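Local coordinates for periplasmic solute binding protein (Candidatus liberibacter, PDB 4CL2) that binds manganese or zinc in the periplasm and probably delivers the metal to a membrane transporter for uptake, at residues A[159-173]-A[182-194]. Numbering follows the deposited sequence.
With MN (manganese (II) ion), chain L.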
loop_
_atom_site.group_PDB
_atom_site.type_symbol
_atom_site.label_atom_id
_atom_site.label_comp_id
_atom_site.label_asym_id
_atom_site.label_seq_id
_atom_site.Cartn_x
_atom_site.Cartn_y
_atom_site.Cartn_z
ATOM N N GLU A 159 5.041 19.434 -3.201
ATOM C CA GLU A 159 6.118 19.778 -4.090
ATOM C C GLU A 159 6.697 21.178 -3.834
ATOM O O GLU A 159 7.755 21.484 -4.349
ATOM C CB GLU A 159 5.703 19.648 -5.548
ATOM C CG GLU A 159 5.449 18.241 -5.994
ATOM C CD GLU A 159 6.666 17.273 -5.942
ATOM O OE1 GLU A 159 7.802 17.761 -5.873
ATOM O OE2 GLU A 159 6.459 16.047 -6.032
ATOM N N LYS A 160 6.028 22.022 -3.040
ATOM C CA LYS A 160 6.575 23.303 -2.659
ATOM C C LYS A 160 7.608 23.250 -1.534
ATOM O O LYS A 160 8.197 24.279 -1.193
ATOM C CB LYS A 160 5.445 24.253 -2.230
ATOM C CG LYS A 160 4.429 24.461 -3.309
ATOM C CD LYS A 160 3.352 25.429 -2.834
ATOM C CE LYS A 160 2.196 25.471 -3.822
ATOM N NZ LYS A 160 2.635 25.725 -5.226
ATOM N N VAL A 161 7.803 22.086 -0.931
ATOM C CA VAL A 161 8.737 21.929 0.193
ATOM C C VAL A 161 10.189 22.199 -0.272
ATOM O O VAL A 161 10.635 21.649 -1.303
ATOM C CB VAL A 161 8.647 20.520 0.831
ATOM C CG1 VAL A 161 9.772 20.291 1.840
ATOM C CG2 VAL A 161 7.296 20.338 1.531
ATOM N N ASP A 162 10.901 23.023 0.493
ATOM C CA ASP A 162 12.265 23.374 0.155
ATOM C C ASP A 162 13.094 22.110 0.084
ATOM O O ASP A 162 12.917 21.210 0.903
ATOM C CB ASP A 162 12.861 24.314 1.192
ATOM C CG ASP A 162 12.412 25.741 1.009
ATOM O OD1 ASP A 162 11.937 26.083 -0.088
ATOM O OD2 ASP A 162 12.539 26.510 1.969
ATOM N N PRO A 163 14.019 22.044 -0.878
ATOM C CA PRO A 163 14.783 20.796 -1.149
ATOM C C PRO A 163 15.477 20.142 0.043
ATOM O O PRO A 163 15.502 18.920 0.164
ATOM C CB PRO A 163 15.800 21.219 -2.200
ATOM C CG PRO A 163 15.211 22.435 -2.831
ATOM C CD PRO A 163 14.367 23.125 -1.813
ATOM N N GLU A 164 15.967 20.959 0.967
ATOM C CA GLU A 164 16.620 20.456 2.154
ATOM C C GLU A 164 15.648 19.673 3.028
ATOM O O GLU A 164 16.066 18.928 3.912
ATOM C CB GLU A 164 17.198 21.639 2.983
ATOM C CG GLU A 164 18.028 22.652 2.194
ATOM C CD GLU A 164 19.177 22.009 1.423
ATOM O OE1 GLU A 164 20.154 21.569 2.077
ATOM O OE2 GLU A 164 19.109 21.949 0.167
ATOM N N LYS A 165 14.348 19.866 2.812
ATOM C CA LYS A 165 13.346 19.299 3.698
ATOM C C LYS A 165 12.609 18.165 3.008
ATOM O O LYS A 165 11.575 17.690 3.523
ATOM C CB LYS A 165 12.374 20.384 4.186
ATOM C CG LYS A 165 12.960 21.316 5.237
ATOM C CD LYS A 165 12.086 22.544 5.458
ATOM C CE LYS A 165 12.771 23.582 6.330
ATOM N NZ LYS A 165 12.078 24.898 6.267
ATOM N N ARG A 166 13.133 17.711 1.857
ATOM C CA ARG A 166 12.464 16.681 1.080
ATOM C C ARG A 166 12.840 15.227 1.515
ATOM O O ARG A 166 13.496 14.463 0.812
ATOM C CB ARG A 166 12.676 16.894 -0.397
ATOM C CG ARG A 166 12.026 18.227 -0.861
ATOM C CD ARG A 166 12.493 18.689 -2.246
ATOM N NE ARG A 166 11.875 17.849 -3.204
ATOM C CZ ARG A 166 10.705 18.054 -3.850
ATOM N NH1 ARG A 166 9.978 19.141 -3.774
ATOM N NH2 ARG A 166 10.319 17.090 -4.603
ATOM N N TRP A 167 12.383 14.901 2.689
ATOM C CA TRP A 167 12.651 13.608 3.343
ATOM C C TRP A 167 11.357 13.071 3.855
ATOM O O TRP A 167 10.594 13.810 4.517
ATOM C CB TRP A 167 13.550 13.797 4.535
ATOM C CG TRP A 167 14.928 14.129 4.175
ATOM C CD1 TRP A 167 15.476 15.361 4.089
ATOM C CD2 TRP A 167 15.952 13.207 3.858
ATOM N NE1 TRP A 167 16.763 15.267 3.711
ATOM C CE2 TRP A 167 17.086 13.948 3.553
ATOM C CE3 TRP A 167 16.012 11.823 3.791
ATOM C CZ2 TRP A 167 18.292 13.355 3.210
ATOM C CZ3 TRP A 167 17.213 11.231 3.449
ATOM C CH2 TRP A 167 18.322 11.991 3.154
ATOM N N PHE A 168 11.110 11.794 3.599
ATOM C CA PHE A 168 9.955 11.066 4.176
ATOM C C PHE A 168 10.623 10.064 5.135
ATOM O O PHE A 168 11.329 9.174 4.652
ATOM C CB PHE A 168 9.158 10.279 3.175
ATOM C CG PHE A 168 8.337 11.102 2.240
ATOM C CD1 PHE A 168 7.913 12.387 2.574
ATOM C CD2 PHE A 168 7.989 10.574 1.006
ATOM C CE1 PHE A 168 7.148 13.097 1.653
ATOM C CE2 PHE A 168 7.226 11.301 0.108
ATOM C CZ PHE A 168 6.813 12.561 0.449
ATOM N N VAL A 169 10.446 10.254 6.433
ATOM C CA VAL A 169 11.095 9.383 7.473
ATOM C C VAL A 169 10.051 8.645 8.322
ATOM O O VAL A 169 9.191 9.237 8.926
ATOM C CB VAL A 169 12.014 10.185 8.391
ATOM C CG1 VAL A 169 12.757 9.286 9.401
ATOM C CG2 VAL A 169 13.016 10.957 7.537
ATOM N N THR A 170 10.113 7.345 8.253
ATOM C CA THR A 170 9.054 6.512 8.792
ATOM C C THR A 170 9.705 5.390 9.588
ATOM O O THR A 170 10.936 5.323 9.696
ATOM C CB THR A 170 8.170 5.899 7.727
ATOM O OG1 THR A 170 9.004 5.171 6.843
ATOM C CG2 THR A 170 7.405 6.945 6.954
ATOM N N SER A 171 8.869 4.529 10.158
ATOM C CA SER A 171 9.395 3.435 10.975
ATOM C C SER A 171 9.643 2.261 9.999
ATOM O O SER A 171 10.810 1.873 9.817
ATOM C CB SER A 171 8.365 3.073 12.093
ATOM O OG SER A 171 8.303 4.181 13.001
ATOM N N GLU A 172 8.597 1.658 9.516
ATOM C CA GLU A 172 8.700 0.722 8.385
ATOM C C GLU A 172 9.026 1.472 7.098
ATOM O O GLU A 172 8.654 2.631 6.944
ATOM C CB GLU A 172 7.369 -0.015 8.178
ATOM C CG GLU A 172 7.497 -1.224 7.260
ATOM C CD GLU A 172 6.151 -1.826 6.869
ATOM O OE1 GLU A 172 5.181 -1.110 6.673
ATOM O OE2 GLU A 172 6.056 -3.005 6.674
ATOM N N GLY A 173 9.728 0.813 6.159
ATOM C CA GLY A 173 10.013 1.463 4.830
ATOM C C GLY A 173 8.800 1.477 3.926
ATOM O O GLY A 173 8.824 0.959 2.785
ATOM N N PHE A 182 7.223 11.295 -5.973
ATOM C CA PHE A 182 7.136 12.725 -5.712
ATOM C C PHE A 182 8.493 13.404 -5.739
ATOM O O PHE A 182 8.558 14.652 -5.627
ATOM C CB PHE A 182 6.407 13.061 -4.396
ATOM C CG PHE A 182 4.958 12.721 -4.369
ATOM C CD1 PHE A 182 4.285 12.218 -5.501
ATOM C CD2 PHE A 182 4.200 12.997 -3.242
ATOM C CE1 PHE A 182 2.943 11.913 -5.467
ATOM C CE2 PHE A 182 2.854 12.718 -3.218
ATOM C CZ PHE A 182 2.236 12.195 -4.317
ATOM N N GLY A 183 9.603 12.626 -5.788
ATOM C CA GLY A 183 10.928 13.190 -5.763
ATOM C C GLY A 183 11.454 13.593 -4.393
ATOM O O GLY A 183 12.020 14.659 -4.219
ATOM N N PHE A 184 11.253 12.719 -3.415
ATOM C CA PHE A 184 11.732 12.909 -2.038
ATOM C C PHE A 184 12.728 11.798 -1.734
ATOM O O PHE A 184 12.742 10.725 -2.366
ATOM C CB PHE A 184 10.559 12.846 -1.028
ATOM C CG PHE A 184 9.821 14.123 -0.894
ATOM C CD1 PHE A 184 9.169 14.652 -2.025
ATOM C CD2 PHE A 184 9.695 14.785 0.310
ATOM C CE1 PHE A 184 8.476 15.844 -1.965
ATOM C CE2 PHE A 184 9.024 15.998 0.365
ATOM C CZ PHE A 184 8.416 16.524 -0.756
ATOM N N LYS A 185 13.542 12.026 -0.730
ATOM C CA LYS A 185 14.388 10.932 -0.190
ATOM C C LYS A 185 13.680 10.248 0.980
ATOM O O LYS A 185 12.843 10.882 1.586
ATOM C CB LYS A 185 15.694 11.541 0.297
ATOM C CG LYS A 185 16.541 12.131 -0.836
ATOM C CD LYS A 185 17.178 13.459 -0.396
ATOM C CE LYS A 185 16.253 14.661 -0.641
ATOM N NZ LYS A 185 16.610 15.812 0.236
ATOM N N SER A 186 13.915 8.956 1.239
ATOM C CA SER A 186 13.185 8.211 2.340
ATOM C C SER A 186 14.321 7.703 3.291
ATOM O O SER A 186 15.523 7.470 2.908
ATOM C CB SER A 186 12.147 7.047 1.894
ATOM O OG SER A 186 10.787 6.950 2.597
ATOM N N LEU A 187 13.954 7.631 4.544
ATOM C CA LEU A 187 14.767 7.049 5.608
ATOM C C LEU A 187 13.777 6.294 6.460
ATOM O O LEU A 187 12.621 6.703 6.558
ATOM C CB LEU A 187 15.414 8.101 6.474
ATOM C CG LEU A 187 16.839 8.588 6.283
ATOM C CD1 LEU A 187 17.110 9.530 7.460
ATOM C CD2 LEU A 187 17.826 7.425 6.299
ATOM N N TYR A 188 14.213 5.162 7.006
ATOM C CA TYR A 188 13.317 4.333 7.797
ATOM C C TYR A 188 14.119 3.450 8.718
ATOM O O TYR A 188 15.348 3.336 8.586
ATOM C CB TYR A 188 12.319 3.537 6.957
ATOM C CG TYR A 188 12.939 2.794 5.816
ATOM C CD1 TYR A 188 13.523 1.554 6.011
ATOM C CD2 TYR A 188 13.008 3.376 4.538
ATOM C CE1 TYR A 188 14.117 0.874 4.943
ATOM C CE2 TYR A 188 13.617 2.714 3.485
ATOM C CZ TYR A 188 14.117 1.475 3.672
ATOM O OH TYR A 188 14.703 0.855 2.591
ATOM N N LEU A 189 13.409 2.806 9.648
ATOM C CA LEU A 189 14.056 1.993 10.710
ATOM C C LEU A 189 14.129 0.474 10.386
ATOM O O LEU A 189 15.042 -0.213 10.872
ATOM C CB LEU A 189 13.311 2.235 12.036
ATOM C CG LEU A 189 13.107 3.686 12.433
ATOM C CD1 LEU A 189 12.470 3.819 13.828
ATOM C CD2 LEU A 189 14.415 4.424 12.442
ATOM N N TRP A 190 13.175 -0.026 9.618
ATOM C CA TRP A 190 13.165 -1.409 9.094
ATOM C C TRP A 190 12.387 -1.463 7.811
ATOM O O TRP A 190 11.392 -0.783 7.639
ATOM C CB TRP A 190 12.656 -2.423 10.178
ATOM C CG TRP A 190 11.276 -2.062 10.729
ATOM C CD1 TRP A 190 10.092 -2.319 10.143
ATOM C CD2 TRP A 190 10.974 -1.302 11.916
ATOM N NE1 TRP A 190 9.066 -1.829 10.928
ATOM C CE2 TRP A 190 9.580 -1.190 12.003
ATOM C CE3 TRP A 190 11.735 -0.733 12.899
ATOM C CZ2 TRP A 190 8.953 -0.504 13.034
ATOM C CZ3 TRP A 190 11.100 -0.082 13.968
ATOM C CH2 TRP A 190 9.715 0.007 14.016
ATOM N N PRO A 191 12.796 -2.315 6.844
ATOM C CA PRO A 191 12.142 -2.312 5.496
ATOM C C PRO A 191 10.664 -2.756 5.489
ATOM O O PRO A 191 9.794 -2.124 4.855
ATOM C CB PRO A 191 12.982 -3.355 4.702
ATOM C CG PRO A 191 14.237 -3.535 5.489
ATOM C CD PRO A 191 13.951 -3.243 6.927
ATOM N N ILE A 192 10.404 -3.838 6.220
ATOM C CA ILE A 192 9.112 -4.517 6.352
ATOM C C ILE A 192 8.842 -4.925 7.826
ATOM O O ILE A 192 9.734 -5.305 8.563
ATOM C CB ILE A 192 9.041 -5.764 5.418
ATOM C CG1 ILE A 192 9.485 -5.378 3.996
ATOM C CG2 ILE A 192 7.619 -6.325 5.351
ATOM C CD1 ILE A 192 9.543 -6.533 3.001
ATOM N N ASN A 193 7.597 -4.716 8.284
ATOM C CA ASN A 193 7.175 -5.117 9.624
ATOM C C ASN A 193 7.232 -6.660 9.727
ATOM O O ASN A 193 6.743 -7.393 8.825
ATOM C CB ASN A 193 5.724 -4.662 9.954
ATOM C CG ASN A 193 5.537 -3.147 9.948
ATOM O OD1 ASN A 193 6.404 -2.390 10.358
ATOM N ND2 ASN A 193 4.353 -2.702 9.519
ATOM N N SER A 194 7.853 -7.118 10.808
ATOM C CA SER A 194 7.863 -8.534 11.257
ATOM C C SER A 194 8.620 -8.616 12.586
ATOM O O SER A 194 9.858 -8.656 12.604
ATOM C CB SER A 194 8.527 -9.466 10.229
ATOM O OG SER A 194 9.840 -9.014 9.950
HETATM MN MN MN L . 4.171 -3.349 5.439
HETATM O O HOH W 1 9.564 4.738 3.891
HETATM O O HOH W 2 4.156 0.408 8.570
#
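Strands 167-170 and 185-188 run parallel, their axes 4.6 Å apart at closest and 17° askew, joined by helix 176-182 in a beta-alpha-beta unit; Phe168 N and O bond to Lys185 O and Leu187 N. At the N-terminal end of the pair, the Phe184 ring is sandwiched: Phe168 makes an offset stack on one face (centroids 4.4 Å apart, planes at 12°), and Arg166 lays CB over the other. Arg166 bends at chi3 (74°), bringing NH2 to Gly183 O (3.0 Å), while Glu159 OE1 takes a salt bridge from the same nitrogen. On the opposite face of the sheet from Phe168, Lys185 CB sits over the six-membered ring of Trp167 and NZ makes an off-centre cation-pi contact with the five-membered ring. At the corners, Ser171 O accepts from both Leu189 N and Trp190 N; Glu172 CA packs over the Trp190 indole, whose NE1 bonds to Asn193 OD1 (2.8 Å). The extended Glu172 side chain reaches manganese through OE2 (2.3 Å), its carboxylate stacked on the Asn193 amide. Asn193 N donates to Glu172 OE2 (2.8 Å) on the anti side. Residues 190-193 thus help to orient a carboxylate that shares the metal with His106 and Asp247, and the Asn193 N-H probably helps stabilise its negative charge.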